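Local coordinates for Mec-8 protein (Caenorhabditis elegans, PDB 6DG0) that binds single-stranded nucleic acid through its C-terminal RNA recognition motif and probably acts on RNA as a splicing factor, at residues T5-N10 / S41-V46; S60-Q65 / L74-A79. The protein carries 2 engineered substitutions. All blocks are in the same frame, centred on the assembly; numbering follows the deposited sequence.

Contact 1. Residues T5-N10 / S41-V46; sequences TLFVAN and SAVAFV. Engineered in segment 41-46: Ala42 (natural residue Cys). With nucleotides of chain D.
The two central strands of the RNA recognition motif sheet, whose segments 5-10 and 41-46 hold most of the RNP2 and RNP1 signatures, meet here with Phe7 facing Phe45 in a non-hydrogen-bonded antiparallel pair. Four backbone bonds frame it: Leu6 N to Val46 O (2.8 Å) and its return bond on one side, Val8 N to Ala44 O (2.8 Å) and its return bond on the other. The two rings touch obliquely, Phe7 CD1 lying 3.7 Å from Phe45 CE1, with their planes at 53°. Phe7 CG is anti to the backbone N (chi1 168°), and its ring lies under the cytosine of DC3 of chain D, whose C6 sits 3.3 Å above the ring plane over its centre. Phe45 likewise carries the adenine of DA4 of chain D, C5 standing 3.4 Å above the ring's centre. On the reverse face, Val8 CG2 approaches Val46 CG2 at 4.2 Å, with Phe24 of helix 17-24 against both valines. With the Phe7 and Phe45 backbones bonded to Glu77 and Arg34 of the outer strands, the two residues offer the bases mainly the flat apolar faces of their rings, which is likely to favour binding while discriminating little between bases.

Contact 2. Residues S60-Q65 / L74-A79; sequences SLQGFQ and LRIEYA. With nucleotides of chain D.
Gln62 reaches Ile76 because its CG stands anti to the backbone N (chi1 -167°) and a bend at chi2 (68°) turns CD back toward the strand. The carboxamide then pairs with the main chain of Ile76 at both ends: OE1 accepts from Ile76 N at 2.9 Å, and NE2 donates to Ile76 O at 3.1 Å. Each donor lies in the carbonyl plane of its acceptor, on a lone pair, so the two bonds fix the rotation of the amide. Beside it, Leu61 to Phe64 form a type II turn with Gly63 at its third position. Gly63 N donates to Leu74 O at 2.8 Å, while Leu74 N approaches Phe64 O from above the carbonyl plane.

Residues 75-78 form an edge strand of the RNA recognition motif sheet, and Gln62 occupies the side where a further strand would pair. The opposite facing of the strand's side chains divides its work. Ile76 CD1 packs on Leu61 CB at 3.8 Å, among residues of helix 17-24 such as Phe24. Arg75 and Glu77 instead read DG2 of chain D. Arg75, bent at chi3 (-53°), gives NE to O6 of DG2 at 3.0 Å and NH2 to N7 of DG2 at 2.9 Å, while the adenine of DA1 of chain D covers one guanidinium face. An alanine in place of Arg75 would probably leave O6 and N7 of the guanine without these donors and the DA1 base without its flat support. Glu77 takes the base's other edge, OE2 accepting from DG2 N1 at 2.7 Å, and its OE1 accepts from DC3 N4 of chain D at 2.8 Å.

Along the chain both strands of contact 1 come first and the two segments of contact 2 follow, with strand 42-48 leading into helix 51-61, yet their centres lie about 9 Å apart because both use one four-stranded antiparallel sheet. Strands 4-11 and 75-78 are neighbours in it, linked by probable hydrogen bonds such as Phe7 N to Glu77 O (2.6 Å). Contact 1 is an interior strand pair; contact 2 fastens an outer strand to the turn after helix 51-61. Their nucleic-acid-facing residues form one continuous platform on which DC3 of chain D meets both contacts. The succession strand, helix, strand, strand, helix, strand is that of the RNA recognition motif, with both helices behind the sheet.

Contact 1. Residues T5-N10 / S41-V46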
loop_
_atom_site.group_PDB
_atom_site.type_symbol
_atom_site.label_atom_id
_atom_site.label_comp_id
_atom_site.label_asym_id
_atom_site.label_seq_id
_atom_site.Cartn_x
_atom_site.Cartn_y
_atom_site.Cartn_z
ATOM N N THR A 5 -1.313 5.957 7.240
ATOM C CA THR A 5 -0.498 5.064 6.426
ATOM C C THR A 5 -0.997 3.618 6.468
ATOM O O THR A 5 -1.369 3.112 7.527
ATOM C CB THR A 5 0.976 5.097 6.892
ATOM O OG1 THR A 5 1.486 6.431 6.784
ATOM C CG2 THR A 5 1.837 4.164 6.052
ATOM N N LEU A 6 -0.989 2.958 5.313
ATOM C CA LEU A 6 -1.361 1.549 5.221
ATOM C C LEU A 6 -0.133 0.662 5.020
ATOM O O LEU A 6 0.875 1.101 4.467
ATOM C CB LEU A 6 -2.353 1.324 4.076
ATOM C CG LEU A 6 -3.718 2.010 4.164
ATOM C CD1 LEU A 6 -4.512 1.780 2.886
ATOM C CD2 LEU A 6 -4.490 1.511 5.377
ATOM N N PHE A 7 -0.221 -0.582 5.484
ATOM C CA PHE A 7 0.819 -1.579 5.244
ATOM C C PHE A 7 0.351 -2.603 4.209
ATOM O O PHE A 7 -0.727 -3.176 4.344
ATOM C CB PHE A 7 1.210 -2.276 6.551
ATOM C CG PHE A 7 2.057 -3.505 6.358
ATOM C CD1 PHE A 7 3.418 -3.396 6.124
ATOM C CD2 PHE A 7 1.494 -4.771 6.425
ATOM C CE1 PHE A 7 4.200 -4.524 5.943
ATOM C CE2 PHE A 7 2.271 -5.900 6.249
ATOM C CZ PHE A 7 3.626 -5.776 6.008
ATOM N N VAL A 8 1.168 -2.839 3.187
ATOM C CA VAL A 8 0.806 -3.769 2.118
ATOM C C VAL A 8 1.805 -4.918 1.972
ATOM O O VAL A 8 2.997 -4.700 1.775
ATOM C CB VAL A 8 0.687 -3.039 0.765
ATOM C CG1 VAL A 8 0.231 -4.002 -0.323
ATOM C CG2 VAL A 8 -0.276 -1.864 0.880
ATOM N N ALA A 9 1.293 -6.142 2.063
ATOM C CA ALA A 9 2.096 -7.359 1.948
ATOM C C ALA A 9 1.665 -8.166 0.727
ATOM O O ALA A 9 0.784 -7.735 -0.018
ATOM C CB ALA A 9 1.979 -8.197 3.213
ATOM N N ASN A 10 2.318 -9.305 0.501
ATOM C CA ASN A 10 2.034 -10.162 -0.652
ATOM C C ASN A 10 2.340 -9.465 -1.979
ATOM O O ASN A 10 1.512 -9.417 -2.891
ATOM C CB ASN A 10 0.575 -10.650 -0.591
ATOM C CG ASN A 10 0.274 -11.737 -1.602
ATOM O OD1 ASN A 10 1.181 -12.324 -2.176
ATOM N ND2 ASN A 10 -1.000 -12.062 -1.765
ATOM N N SER A 41 10.654 -11.182 -1.168
ATOM C CA SER A 41 9.542 -10.363 -1.660
ATOM C C SER A 41 9.458 -9.005 -0.948
ATOM O O SER A 41 9.974 -8.843 0.153
ATOM C CB SER A 41 8.219 -11.127 -1.539
ATOM O OG SER A 41 7.811 -11.227 -0.186
ATOM N N ALA A 42 8.821 -8.030 -1.592
ATOM C CA ALA A 42 8.727 -6.666 -1.062
ATOM C C ALA A 42 7.409 -6.334 -0.351
ATOM O O ALA A 42 6.400 -7.012 -0.531
ATOM C CB ALA A 42 8.968 -5.665 -2.182
ATOM N N VAL A 43 7.452 -5.303 0.492
ATOM C CA VAL A 43 6.253 -4.750 1.118
ATOM C C VAL A 43 6.148 -3.273 0.741
ATOM O O VAL A 43 7.071 -2.717 0.149
ATOM C CB VAL A 43 6.282 -4.877 2.657
ATOM C CG1 VAL A 43 6.531 -6.316 3.080
ATOM C CG2 VAL A 43 7.332 -3.941 3.252
ATOM N N ALA A 44 5.024 -2.641 1.065
ATOM C CA ALA A 44 4.835 -1.233 0.720
ATOM C C ALA A 44 4.087 -0.458 1.797
ATOM O O ALA A 44 3.223 -1.003 2.480
ATOM C CB ALA A 44 4.104 -1.116 -0.601
ATOM N N PHE A 45 4.428 0.819 1.938
ATOM C CA PHE A 45 3.692 1.718 2.814
ATOM C C PHE A 45 3.028 2.821 1.994
ATOM O O PHE A 45 3.702 3.594 1.311
ATOM C CB PHE A 45 4.624 2.306 3.877
ATOM C CG PHE A 45 5.256 1.269 4.762
ATOM C CD1 PHE A 45 4.580 0.771 5.863
ATOM C CD2 PHE A 45 6.520 0.781 4.482
ATOM C CE1 PHE A 45 5.160 -0.185 6.674
ATOM C CE2 PHE A 45 7.106 -0.176 5.289
ATOM C CZ PHE A 45 6.425 -0.661 6.387
ATOM N N VAL A 46 1.701 2.887 2.063
ATOM C CA VAL A 46 0.937 3.839 1.263
ATOM C C VAL A 46 0.176 4.823 2.146
ATOM O O VAL A 46 -0.623 4.422 2.993
ATOM C CB VAL A 46 -0.059 3.120 0.335
ATOM C CG1 VAL A 46 -0.686 4.110 -0.633
ATOM C CG2 VAL A 46 0.641 2.008 -0.422
ATOM P P DA D 4 10.381 -2.327 9.916
ATOM O OP1 DA D 4 11.081 -3.629 9.996
ATOM O OP2 DA D 4 10.165 -1.530 11.144
ATOM O "O5'" DA D 4 11.135 -1.387 8.864
ATOM C "C5'" DA D 4 11.326 -1.814 7.519
ATOM C "C4'" DA D 4 11.575 -0.620 6.609
ATOM O "O4'" DA D 4 10.313 0.039 6.325
ATOM C "C3'" DA D 4 12.494 0.451 7.194
ATOM O "O3'" DA D 4 13.355 0.978 6.190
ATOM C "C2'" DA D 4 11.520 1.506 7.712
ATOM C "C1'" DA D 4 10.368 1.393 6.721
ATOM N N9 DA D 4 9.077 1.747 7.305
ATOM C C8 DA D 4 8.521 1.222 8.439
ATOM N N7 DA D 4 7.349 1.728 8.738
ATOM C C5 DA D 4 7.118 2.651 7.730
ATOM C C6 DA D 4 6.044 3.526 7.473
ATOM N N6 DA D 4 4.957 3.607 8.250
ATOM N N1 DA D 4 6.127 4.316 6.383
ATOM C C2 DA D 4 7.215 4.232 5.607
ATOM N N3 DA D 4 8.286 3.452 5.746
ATOM C C4 DA D 4 8.174 2.678 6.838
ATOM P P DC D 3 7.188 -7.334 10.516
ATOM O OP1 DC D 3 8.540 -6.918 10.945
ATOM O OP2 DC D 3 6.113 -7.495 11.521
ATOM O "O5'" DC D 3 6.659 -6.316 9.401
ATOM C "C5'" DC D 3 7.524 -5.896 8.345
ATOM C "C4'" DC D 3 7.654 -4.380 8.309
ATOM O "O4'" DC D 3 6.347 -3.789 8.086
ATOM C "C3'" DC D 3 8.186 -3.733 9.584
ATOM O "O3'" DC D 3 8.939 -2.574 9.255
ATOM C "C2'" DC D 3 6.909 -3.371 10.333
ATOM C "C1'" DC D 3 5.983 -2.982 9.189
ATOM N N1 DC D 3 4.545 -3.220 9.488
ATOM C C2 DC D 3 3.736 -2.151 9.881
ATOM O O2 DC D 3 4.233 -1.022 9.974
ATOM N N3 DC D 3 2.428 -2.382 10.150
ATOM C C4 DC D 3 1.930 -3.616 10.040
ATOM N N4 DC D 3 0.635 -3.793 10.316
ATOM C C5 DC D 3 2.740 -4.720 9.643
ATOM C C6 DC D 3 4.030 -4.480 9.380
ATOM P P DG D 2 3.710 -11.252 12.365
ATOM O OP1 DG D 2 4.691 -11.595 13.418
ATOM O OP2 DG D 2 2.620 -10.292 12.653
ATOM O "O5'" DG D 2 4.544 -10.735 11.106
ATOM C "C5'" DG D 2 5.776 -11.366 10.781
ATOM C "C4'" DG D 2 6.282 -10.884 9.440
ATOM O "O4'" DG D 2 5.476 -11.460 8.406
ATOM C "C3'" DG D 2 6.171 -9.389 9.221
ATOM O "O3'" DG D 2 7.331 -8.734 9.736
ATOM C "C2'" DG D 2 6.081 -9.271 7.692
ATOM C "C1'" DG D 2 5.561 -10.653 7.255
ATOM N N9 DG D 2 4.245 -10.630 6.615
ATOM C C8 DG D 2 3.905 -11.209 5.417
ATOM N N7 DG D 2 2.653 -11.041 5.094
ATOM C C5 DG D 2 2.122 -10.311 6.147
ATOM C C6 DG D 2 0.806 -9.833 6.351
ATOM O O6 DG D 2 -0.182 -9.968 5.616
ATOM N N1 DG D 2 0.691 -9.136 7.551
ATOM C C2 DG D 2 1.718 -8.927 8.440
ATOM N N2 DG D 2 1.415 -8.229 9.544
ATOM N N3 DG D 2 2.957 -9.369 8.262
ATOM C C4 DG D 2 3.087 -10.051 7.097
HETATM O O HOH W 1 5.136 -9.355 1.476
#

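Contact 2. Residues S60-Q65 / L74-A79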
loop_
_atom_site.group_PDB
_atom_site.type_symbol
_atom_site.label_atom_id
_atom_site.label_comp_id
_atom_site.label_asym_id
_atom_site.label_seq_id
_atom_site.Cartn_x
_atom_site.Cartn_y
_atom_site.Cartn_z
ATOM N N SER A 60 -11.318 -1.585 -0.174
ATOM C CA SER A 60 -11.520 -1.736 -1.613
ATOM C C SER A 60 -10.429 -2.554 -2.305
ATOM O O SER A 60 -10.714 -3.319 -3.226
ATOM C CB SER A 60 -11.615 -0.361 -2.271
ATOM O OG SER A 60 -12.765 0.341 -1.835
ATOM N N LEU A 61 -9.185 -2.392 -1.863
ATOM C CA LEU A 61 -8.049 -3.043 -2.511
ATOM C C LEU A 61 -7.617 -4.317 -1.801
ATOM O O LEU A 61 -6.615 -4.928 -2.166
ATOM C CB LEU A 61 -6.864 -2.082 -2.611
ATOM C CG LEU A 61 -7.032 -0.957 -3.628
ATOM C CD1 LEU A 61 -5.893 0.041 -3.530
ATOM C CD2 LEU A 61 -7.126 -1.542 -5.035
ATOM N N GLN A 62 -8.365 -4.702 -0.776
ATOM C CA GLN A 62 -8.060 -5.913 -0.028
ATOM C C GLN A 62 -8.162 -7.128 -0.943
ATOM O O GLN A 62 -9.228 -7.427 -1.485
ATOM C CB GLN A 62 -9.000 -6.062 1.170
ATOM C CG GLN A 62 -8.559 -7.114 2.175
ATOM C CD GLN A 62 -7.285 -6.718 2.898
ATOM O OE1 GLN A 62 -6.184 -7.111 2.508
ATOM N NE2 GLN A 62 -7.429 -5.926 3.955
ATOM N N GLY A 63 -7.046 -7.825 -1.115
ATOM C CA GLY A 63 -7.010 -8.987 -1.979
ATOM C C GLY A 63 -6.908 -8.610 -3.443
ATOM O O GLY A 63 -7.242 -9.409 -4.320
ATOM N N PHE A 64 -6.459 -7.384 -3.708
ATOM C CA PHE A 64 -6.334 -6.910 -5.081
ATOM C C PHE A 64 -5.334 -7.756 -5.842
ATOM O O PHE A 64 -4.207 -7.965 -5.391
ATOM C CB PHE A 64 -5.898 -5.443 -5.139
ATOM C CG PHE A 64 -5.629 -4.943 -6.536
ATOM C CD1 PHE A 64 -6.669 -4.536 -7.357
ATOM C CD2 PHE A 64 -4.335 -4.889 -7.032
ATOM C CE1 PHE A 64 -6.423 -4.078 -8.640
ATOM C CE2 PHE A 64 -4.083 -4.437 -8.315
ATOM C CZ PHE A 64 -5.127 -4.029 -9.119
ATOM N N GLN A 65 -5.753 -8.245 -7.000
ATOM C CA GLN A 65 -4.869 -9.012 -7.853
ATOM C C GLN A 65 -4.655 -8.233 -9.133
ATOM O O GLN A 65 -5.614 -7.818 -9.786
ATOM C CB GLN A 65 -5.444 -10.394 -8.155
ATOM C CG GLN A 65 -5.175 -11.420 -7.072
ATOM C CD GLN A 65 -5.415 -12.838 -7.545
ATOM O OE1 GLN A 65 -6.277 -13.085 -8.389
ATOM N NE2 GLN A 65 -4.659 -13.782 -6.994
ATOM N N LEU A 74 -3.380 -8.979 -2.727
ATOM C CA LEU A 74 -2.696 -8.090 -1.795
ATOM C C LEU A 74 -3.255 -8.195 -0.379
ATOM O O LEU A 74 -4.468 -8.238 -0.185
ATOM C CB LEU A 74 -2.798 -6.643 -2.277
ATOM C CG LEU A 74 -2.030 -6.268 -3.545
ATOM C CD1 LEU A 74 -2.150 -4.776 -3.810
ATOM C CD2 LEU A 74 -0.570 -6.697 -3.457
ATOM N N ARG A 75 -2.365 -8.235 0.609
ATOM C CA ARG A 75 -2.786 -8.220 2.005
ATOM C C ARG A 75 -2.444 -6.873 2.630
ATOM O O ARG A 75 -1.274 -6.516 2.774
ATOM C CB ARG A 75 -2.141 -9.361 2.797
ATOM C CG ARG A 75 -2.584 -10.748 2.358
ATOM C CD ARG A 75 -1.963 -11.848 3.213
ATOM N NE ARG A 75 -0.507 -11.761 3.289
ATOM C CZ ARG A 75 0.323 -12.379 2.455
ATOM N NH1 ARG A 75 -0.155 -13.139 1.479
ATOM N NH2 ARG A 75 1.634 -12.251 2.605
ATOM N N ILE A 76 -3.482 -6.129 3.002
ATOM C CA ILE A 76 -3.312 -4.774 3.508
ATOM C C ILE A 76 -3.760 -4.617 4.957
ATOM O O ILE A 76 -4.833 -5.082 5.343
ATOM C CB ILE A 76 -4.090 -3.763 2.642
ATOM C CG1 ILE A 76 -3.788 -3.983 1.158
ATOM C CG2 ILE A 76 -3.766 -2.334 3.058
ATOM C CD1 ILE A 76 -4.506 -3.015 0.237
ATOM N N GLU A 77 -2.925 -3.954 5.754
ATOM C CA GLU A 77 -3.255 -3.626 7.136
ATOM C C GLU A 77 -3.005 -2.147 7.389
ATOM O O GLU A 77 -2.355 -1.476 6.587
ATOM C CB GLU A 77 -2.425 -4.457 8.114
ATOM C CG GLU A 77 -2.487 -5.953 7.905
ATOM C CD GLU A 77 -1.527 -6.695 8.812
ATOM O OE1 GLU A 77 -0.837 -6.034 9.621
ATOM O OE2 GLU A 77 -1.457 -7.938 8.715
ATOM N N TYR A 78 -3.524 -1.638 8.502
ATOM C CA TYR A 78 -3.097 -0.335 8.989
ATOM C C TYR A 78 -1.639 -0.446 9.419
ATOM O O TYR A 78 -1.263 -1.405 10.097
ATOM C CB TYR A 78 -3.952 0.142 10.167
ATOM C CG TYR A 78 -5.385 0.499 9.833
ATOM C CD1 TYR A 78 -5.686 1.601 9.041
ATOM C CD2 TYR A 78 -6.440 -0.242 10.350
ATOM C CE1 TYR A 78 -6.998 1.933 8.748
ATOM C CE2 TYR A 78 -7.751 0.085 10.069
ATOM C CZ TYR A 78 -8.026 1.172 9.267
ATOM O OH TYR A 78 -9.332 1.498 8.983
ATOM N N ALA A 79 -0.817 0.525 9.032
ATOM C CA ALA A 79 0.572 0.545 9.478
ATOM C C ALA A 79 0.618 0.837 10.972
ATOM O O ALA A 79 -0.269 1.502 11.508
ATOM C CB ALA A 79 1.376 1.575 8.701
ATOM P P DG D 2 3.710 -11.252 12.365
ATOM O OP1 DG D 2 4.691 -11.595 13.418
ATOM O OP2 DG D 2 2.620 -10.292 12.653
ATOM O "O5'" DG D 2 4.544 -10.735 11.106
ATOM C "C5'" DG D 2 5.776 -11.366 10.781
ATOM C "C4'" DG D 2 6.282 -10.884 9.440
ATOM O "O4'" DG D 2 5.476 -11.460 8.406
ATOM C "C3'" DG D 2 6.171 -9.389 9.221
ATOM O "O3'" DG D 2 7.331 -8.734 9.736
ATOM C "C2'" DG D 2 6.081 -9.271 7.692
ATOM C "C1'" DG D 2 5.561 -10.653 7.255
ATOM N N9 DG D 2 4.245 -10.630 6.615
ATOM C C8 DG D 2 3.905 -11.209 5.417
ATOM N N7 DG D 2 2.653 -11.041 5.094
ATOM C C5 DG D 2 2.122 -10.311 6.147
ATOM C C6 DG D 2 0.806 -9.833 6.351
ATOM O O6 DG D 2 -0.182 -9.968 5.616
ATOM N N1 DG D 2 0.691 -9.136 7.551
ATOM C C2 DG D 2 1.718 -8.927 8.440
ATOM N N2 DG D 2 1.415 -8.229 9.544
ATOM N N3 DG D 2 2.957 -9.369 8.262
ATOM C C4 DG D 2 3.087 -10.051 7.097
ATOM O "O5'" DA D 1 -0.920 -13.163 11.064
ATOM C "C5'" DA D 1 -0.193 -14.381 11.184
ATOM C "C4'" DA D 1 1.312 -14.135 11.200
ATOM O "O4'" DA D 1 1.886 -14.591 9.960
ATOM C "C3'" DA D 1 1.748 -12.688 11.321
ATOM O "O3'" DA D 1 3.064 -12.642 11.881
ATOM C "C2'" DA D 1 1.721 -12.221 9.859
ATOM C "C1'" DA D 1 2.081 -13.498 9.083
ATOM N N9 DA D 1 1.218 -13.742 7.928
ATOM C C8 DA D 1 -0.147 -13.645 7.891
ATOM N N7 DA D 1 -0.670 -13.956 6.731
ATOM C C5 DA D 1 0.423 -14.300 5.955
ATOM C C6 DA D 1 0.536 -14.729 4.619
ATOM N N6 DA D 1 -0.514 -14.887 3.807
ATOM N N1 DA D 1 1.773 -14.986 4.147
ATOM C C2 DA D 1 2.820 -14.829 4.964
ATOM N N3 DA D 1 2.839 -14.435 6.238
ATOM C C4 DA D 1 1.595 -14.184 6.678
ATOM P P DC D 3 7.188 -7.334 10.516
ATOM O OP1 DC D 3 8.540 -6.918 10.945
ATOM O OP2 DC D 3 6.113 -7.495 11.521
ATOM O "O5'" DC D 3 6.659 -6.316 9.401
ATOM C "C5'" DC D 3 7.524 -5.896 8.345
ATOM C "C4'" DC D 3 7.654 -4.380 8.309
ATOM O "O4'" DC D 3 6.347 -3.789 8.086
ATOM C "C3'" DC D 3 8.186 -3.733 9.584
ATOM O "O3'" DC D 3 8.939 -2.574 9.255
ATOM C "C2'" DC D 3 6.909 -3.371 10.333
ATOM C "C1'" DC D 3 5.983 -2.982 9.189
ATOM N N1 DC D 3 4.545 -3.220 9.488
ATOM C C2 DC D 3 3.736 -2.151 9.881
ATOM O O2 DC D 3 4.233 -1.022 9.974
ATOM N N3 DC D 3 2.428 -2.382 10.150
ATOM C C4 DC D 3 1.930 -3.616 10.040
ATOM N N4 DC D 3 0.635 -3.793 10.316
ATOM C C5 DC D 3 2.740 -4.720 9.643
ATOM C C6 DC D 3 4.030 -4.480 9.380
#